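Local coordinates for protein putative phosphoglycolate phosphatase (PDB 2HI0) that probably hydrolyses the phosphate ester of phosphoglycolate, as a member of the haloacid dehalogenase-like hydrolases, at residues K135-V140 with G157-I162. Sequence-based numbering, arbitrary orientation.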
loop_
_atom_site.group_PDB
_atom_site.type_symbol
_atom_site.label_atom_id
_atom_site.label_comp_id
_atom_site.label_asym_id
_atom_site.label_seq_id
_atom_site.Cartn_x
_atom_site.Cartn_y
_atom_site.Cartn_z
ATOM N N LYS A 135 -2.891 1.362 -4.339
ATOM C CA LYS A 135 -2.407 2.247 -5.417
ATOM C C LYS A 135 -3.296 2.067 -6.649
ATOM O O LYS A 135 -3.709 0.938 -6.951
ATOM C CB LYS A 135 -0.963 1.921 -5.760
ATOM C CG LYS A 135 -0.388 2.785 -6.879
ATOM C CD LYS A 135 1.093 2.415 -7.192
ATOM C CE LYS A 135 2.048 2.548 -6.012
ATOM N NZ LYS A 135 2.066 3.914 -5.400
ATOM N N PRO A 136 -3.658 3.146 -7.333
ATOM C CA PRO A 136 -4.475 2.894 -8.513
ATOM C C PRO A 136 -3.884 1.848 -9.448
ATOM O O PRO A 136 -2.655 1.814 -9.689
ATOM C CB PRO A 136 -4.528 4.270 -9.217
ATOM C CG PRO A 136 -4.339 5.230 -8.083
ATOM C CD PRO A 136 -3.341 4.579 -7.178
ATOM N N ASN A 137 -4.753 0.983 -9.961
ATOM C CA ASN A 137 -4.315 -0.134 -10.783
ATOM C C ASN A 137 -3.411 0.241 -11.972
ATOM O O ASN A 137 -2.502 -0.476 -12.279
ATOM C CB ASN A 137 -5.516 -0.911 -11.303
ATOM C CG ASN A 137 -5.129 -2.233 -11.954
ATOM O OD1 ASN A 137 -4.489 -3.078 -11.354
ATOM N ND2 ASN A 137 -5.543 -2.424 -13.193
ATOM N N GLU A 138 -3.692 1.343 -12.653
ATOM C CA GLU A 138 -2.905 1.734 -13.818
ATOM C C GLU A 138 -1.426 1.904 -13.442
ATOM O O GLU A 138 -0.528 1.461 -14.179
ATOM C CB GLU A 138 -3.487 3.011 -14.408
ATOM C CG GLU A 138 -3.466 4.230 -13.469
ATOM C CD GLU A 138 -4.745 4.432 -12.619
ATOM O OE1 GLU A 138 -5.621 3.478 -12.501
ATOM O OE2 GLU A 138 -4.836 5.587 -12.076
ATOM N N ALA A 139 -1.171 2.492 -12.268
ATOM C CA ALA A 139 0.190 2.719 -11.786
ATOM C C ALA A 139 0.800 1.388 -11.267
ATOM O O ALA A 139 1.959 1.082 -11.540
ATOM C CB ALA A 139 0.219 3.764 -10.673
ATOM N N VAL A 140 0.006 0.555 -10.604
ATOM C CA VAL A 140 0.471 -0.749 -10.184
ATOM C C VAL A 140 0.976 -1.576 -11.389
ATOM O O VAL A 140 2.044 -2.194 -11.331
ATOM C CB VAL A 140 -0.634 -1.559 -9.444
ATOM C CG1 VAL A 140 -0.194 -3.080 -9.261
ATOM C CG2 VAL A 140 -0.940 -0.906 -8.044
ATOM N N GLY A 157 -4.217 -3.348 -8.527
ATOM C CA GLY A 157 -4.441 -2.155 -7.759
ATOM C C GLY A 157 -5.908 -1.725 -7.727
ATOM O O GLY A 157 -6.757 -2.376 -8.284
ATOM N N GLU A 158 -6.178 -0.597 -7.088
ATOM C CA GLU A 158 -7.506 -0.096 -6.892
ATOM C C GLU A 158 -8.134 0.355 -8.219
ATOM O O GLU A 158 -7.476 0.983 -9.080
ATOM C CB GLU A 158 -7.470 1.027 -5.851
ATOM C CG GLU A 158 -8.808 1.681 -5.537
ATOM C CD GLU A 158 -9.144 2.859 -6.448
ATOM O OE1 GLU A 158 -8.232 3.721 -6.719
ATOM O OE2 GLU A 158 -10.328 2.910 -6.890
ATOM N N LYS A 159 -9.423 0.036 -8.367
ATOM C CA LYS A 159 -10.208 0.357 -9.554
ATOM C C LYS A 159 -11.555 0.841 -9.071
ATOM O O LYS A 159 -12.121 0.276 -8.138
ATOM C CB LYS A 159 -10.458 -0.886 -10.412
ATOM C CG LYS A 159 -9.196 -1.443 -11.050
ATOM C CD LYS A 159 -9.455 -2.409 -12.197
ATOM C CE LYS A 159 -9.622 -3.828 -11.761
ATOM N NZ LYS A 159 -9.224 -4.790 -12.872
ATOM N N SER A 160 -12.072 1.850 -9.751
ATOM C CA SER A 160 -13.442 2.298 -9.594
ATOM C C SER A 160 -14.433 1.159 -9.687
ATOM O O SER A 160 -14.376 0.346 -10.613
ATOM C CB SER A 160 -13.797 3.326 -10.671
ATOM O OG SER A 160 -14.608 4.330 -10.084
ATOM N N GLY A 161 -15.333 1.097 -8.717
ATOM C CA GLY A 161 -16.381 0.107 -8.731
ATOM C C GLY A 161 -16.064 -1.197 -8.012
ATOM O O GLY A 161 -16.920 -2.071 -7.900
ATOM N N ILE A 162 -14.825 -1.324 -7.521
ATOM C CA ILE A 162 -14.422 -2.469 -6.723
ATOM C C ILE A 162 -13.856 -1.961 -5.392
ATOM O O ILE A 162 -12.991 -1.059 -5.380
ATOM C CB ILE A 162 -13.358 -3.271 -7.458
ATOM C CG1 ILE A 162 -13.916 -3.739 -8.815
ATOM C CG2 ILE A 162 -12.863 -4.482 -6.615
ATOM C CD1 ILE A 162 -15.042 -4.794 -8.681
HETATM O O HOH W 1 -7.819 3.249 -10.671
#
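Asn137 holds Gly157 through its side chain and Glu158 through its backbone, an example of how a helix start can be tied to the end of a parallel strand. Its OD1 accepts the N-H of Gly157 at 2.9 Å in a nearly straight bond (176°), while its own N gives a hydrogen to Glu158 O. The N of Glu158 in turn reaches Lys135 O, the donor standing above that carbonyl plane. Together the two backbone bonds flank Pro136, paired with Glu158 in a parallel bridge. Chi1 of -169° sets Asn137 CG anti to the backbone N, and the Lys159 side chain lies side by side with that of Asn137, Lys159 CG 3.7 Å from Asn137 CB. Gly157 fits because a CB there would collide with Lys135 O and Val140 CG2, which sits 3.7 Å from Gly157 CA. An alanine in place of Asn137 would probably leave the Gly157 N-H without its acceptor. Further out, Gln141 NE2 also binds Asn137 OD1, and a water joins Glu158 O to Glu138 OE1. Lys135 NZ makes a salt bridge with Asp12, a ligand of the sodium ion. The contact joins helix 137-147 to outermost strand 154-158, within the beta-alpha-beta unit begun by strand 128-133, with helix 87-103 against Glu138 and Ala139.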